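Long-range contact in light Chain (Clostridium botulinum, PDB 6BVD), which is the zinc metalloendopeptidase light chain of mosaic botulinum neurotoxin type HA, and probably cleaves a neuronal SNARE protein as its relatives do: residues D43-I48 and A153-W158. Sequence-based numbering, arbitrary orientation. Where two conformers were deposited one is given.
Sequences DNVWII and ANLIIW
Trp46 and Ile48 of one strand and Leu155 and Ile157 of its neighbour exchange backbone bonds that illustrate how parallel strands far apart in sequence are joined. Trp46 uses both its polar backbone atoms: its N donates to Leu155 O at 3.0 Å, and its O accepts from Ile157 N at 2.8 Å. A further bond runs from Ile48 N to Ile157 O, while CA-H...O contacts, such as Ile156 CA to Trp46 O, fill in between. At the strand entrance the pattern changes, for Asn44 O is gripped by two backbone N-H groups. Asn154 N meets it on a lone pair in the carbonyl plane at 3.1 Å, whereas the more bent bond from Leu155 N, 140° at the hydrogen, approaches nearly end-on to the C=O.

Strands 45-48 and 155-158 are neighbouring inner strands of the large mixed sheet of the clostridial neurotoxin protease fold, with 36-40 antiparallel beyond the first and 193-196 parallel beyond the second. On the face bearing Val45, Ile47, Leu155 and Ile157, Val45 CG1, anti to its own backbone N (chi1 -176°), lies 3.8 Å from Leu155 CD2 and also reaches Ile157 CD1. Leu155 packs on Leu230 and Val233 of helix 222-237, which carries the zinc ligands His228 and His232; Ile47 and Ile157 are covered by helix 83-100.

The Trp46 face has aromatic packing at both ends. Ala153 CB comes to the edge of the Trp46 indole, 3.8 Å from CD1, whereas Ile48 lies alongside Trp158 and places CD1 over a face of its six-membered ring, a CH-pi contact 4.1 Å from the centroid. The same methyl touches Ile156 CG2.

Among polar side chains, Asn44 ND2 and Asn154 ND2 lie 3.8 Å apart without a bond between them; they donate instead to Lys114 O and Ile113 O, respectively.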
loop_
_atom_site.group_PDB
_atom_site.type_symbol
_atom_site.label_atom_id
_atom_site.label_comp_id
_atom_site.label_asym_id
_atom_site.label_seq_id
_atom_site.Cartn_x
_atom_site.Cartn_y
_atom_site.Cartn_z
ATOM N N ASP A 43 2.617 -11.802 -13.541
ATOM C CA ASP A 43 2.762 -12.905 -14.510
ATOM C C ASP A 43 2.075 -12.589 -15.854
ATOM O O ASP A 43 0.863 -12.300 -15.895
ATOM C CB ASP A 43 2.182 -14.206 -13.967
ATOM C CG ASP A 43 3.066 -14.874 -12.917
ATOM O OD1 ASP A 43 4.243 -14.503 -12.742
ATOM O OD2 ASP A 43 2.563 -15.805 -12.271
ATOM N N ASN A 44 2.852 -12.687 -16.952
ATOM C CA ASN A 44 2.417 -12.464 -18.327
ATOM C C ASN A 44 2.176 -10.992 -18.705
ATOM O O ASN A 44 1.634 -10.714 -19.754
ATOM C CB ASN A 44 1.152 -13.296 -18.668
ATOM C CG ASN A 44 1.414 -14.805 -18.638
ATOM O OD1 ASN A 44 2.520 -15.239 -18.941
ATOM N ND2 ASN A 44 0.411 -15.597 -18.233
ATOM N N VAL A 45 2.581 -10.053 -17.882
ATOM C CA VAL A 45 2.400 -8.637 -18.239
ATOM C C VAL A 45 3.739 -7.926 -18.122
ATOM O O VAL A 45 4.380 -7.903 -17.051
ATOM C CB VAL A 45 1.341 -7.914 -17.323
ATOM C CG1 VAL A 45 1.114 -6.494 -17.795
ATOM C CG2 VAL A 45 0.033 -8.657 -17.336
ATOM N N TRP A 46 4.168 -7.333 -19.226
ATOM C CA TRP A 46 5.454 -6.643 -19.267
ATOM C C TRP A 46 5.245 -5.183 -19.477
ATOM O O TRP A 46 4.374 -4.784 -20.262
ATOM C CB TRP A 46 6.349 -7.192 -20.419
ATOM C CG TRP A 46 6.770 -8.583 -20.138
ATOM C CD1 TRP A 46 6.078 -9.707 -20.416
ATOM C CD2 TRP A 46 7.969 -8.989 -19.445
ATOM N NE1 TRP A 46 6.786 -10.814 -19.953
ATOM C CE2 TRP A 46 7.942 -10.394 -19.353
ATOM C CE3 TRP A 46 9.062 -8.297 -18.905
ATOM C CZ2 TRP A 46 8.995 -11.142 -18.755
ATOM C CZ3 TRP A 46 10.111 -9.041 -18.295
ATOM C CH2 TRP A 46 10.049 -10.444 -18.219
ATOM N N ILE A 47 6.059 -4.379 -18.808
ATOM C CA ILE A 47 6.082 -2.945 -19.077
ATOM C C ILE A 47 7.381 -2.506 -19.740
ATOM O O ILE A 47 8.480 -2.825 -19.250
ATOM C CB ILE A 47 5.889 -2.131 -17.775
ATOM C CG1 ILE A 47 4.579 -2.542 -17.107
ATOM C CG2 ILE A 47 5.968 -0.598 -18.049
ATOM C CD1 ILE A 47 4.357 -1.953 -15.735
ATOM N N ILE A 48 7.255 -1.769 -20.850
ATOM C CA ILE A 48 8.395 -1.055 -21.397
ATOM C C ILE A 48 8.187 0.445 -21.199
ATOM O O ILE A 48 7.434 1.080 -21.940
ATOM C CB ILE A 48 8.613 -1.368 -22.886
ATOM C CG1 ILE A 48 8.782 -2.884 -23.087
ATOM C CG2 ILE A 48 9.809 -0.543 -23.430
ATOM C CD1 ILE A 48 8.813 -3.338 -24.551
ATOM N N ALA A 153 3.580 -14.370 -23.581
ATOM C CA ALA A 153 3.009 -13.432 -22.582
ATOM C C ALA A 153 1.660 -12.944 -23.133
ATOM O O ALA A 153 1.306 -13.276 -24.263
ATOM C CB ALA A 153 3.940 -12.237 -22.313
ATOM N N ASN A 154 0.895 -12.196 -22.336
ATOM C CA ASN A 154 -0.429 -11.750 -22.783
ATOM C C ASN A 154 -0.468 -10.257 -23.132
ATOM O O ASN A 154 -1.298 -9.819 -23.932
ATOM C CB ASN A 154 -1.500 -12.048 -21.673
ATOM C CG ASN A 154 -1.690 -13.548 -21.408
ATOM O OD1 ASN A 154 -1.279 -14.426 -22.213
ATOM N ND2 ASN A 154 -2.349 -13.862 -20.281
ATOM N N LEU A 155 0.393 -9.464 -22.519
ATOM C CA LEU A 155 0.248 -8.013 -22.597
ATOM C C LEU A 155 1.577 -7.274 -22.427
ATOM O O LEU A 155 2.363 -7.584 -21.548
ATOM C CB LEU A 155 -0.752 -7.516 -21.500
ATOM C CG LEU A 155 -0.833 -5.998 -21.318
ATOM C CD1 LEU A 155 -1.319 -5.251 -22.551
ATOM C CD2 LEU A 155 -1.787 -5.682 -20.083
ATOM N N ILE A 156 1.805 -6.281 -23.277
ATOM C CA ILE A 156 2.942 -5.397 -23.153
ATOM C C ILE A 156 2.435 -3.966 -23.108
ATOM O O ILE A 156 1.745 -3.508 -24.034
ATOM C CB ILE A 156 3.916 -5.570 -24.340
ATOM C CG1 ILE A 156 4.390 -7.033 -24.406
ATOM C CG2 ILE A 156 5.060 -4.563 -24.224
ATOM C CD1 ILE A 156 5.214 -7.340 -25.641
ATOM N N ILE A 157 2.793 -3.260 -22.041
ATOM C CA ILE A 157 2.376 -1.875 -21.819
ATOM C C ILE A 157 3.525 -0.953 -22.090
ATOM O O ILE A 157 4.594 -1.169 -21.557
ATOM C CB ILE A 157 1.888 -1.619 -20.358
ATOM C CG1 ILE A 157 0.741 -2.585 -19.972
ATOM C CG2 ILE A 157 1.459 -0.108 -20.216
ATOM C CD1 ILE A 157 0.335 -2.532 -18.411
ATOM N N TRP A 158 3.307 0.038 -22.954
ATOM C CA TRP A 158 4.251 1.120 -23.245
ATOM C C TRP A 158 3.768 2.463 -22.679
ATOM O O TRP A 158 2.582 2.641 -22.420
ATOM C CB TRP A 158 4.407 1.331 -24.754
ATOM C CG TRP A 158 4.874 0.182 -25.533
ATOM C CD1 TRP A 158 4.175 -0.933 -25.847
ATOM C CD2 TRP A 158 6.144 0.072 -26.198
ATOM N NE1 TRP A 158 4.952 -1.762 -26.636
ATOM C CE2 TRP A 158 6.156 -1.162 -26.861
ATOM C CE3 TRP A 158 7.257 0.896 -26.274
ATOM C CZ2 TRP A 158 7.254 -1.593 -27.638
ATOM C CZ3 TRP A 158 8.366 0.459 -27.006
ATOM C CH2 TRP A 158 8.353 -0.784 -27.659
#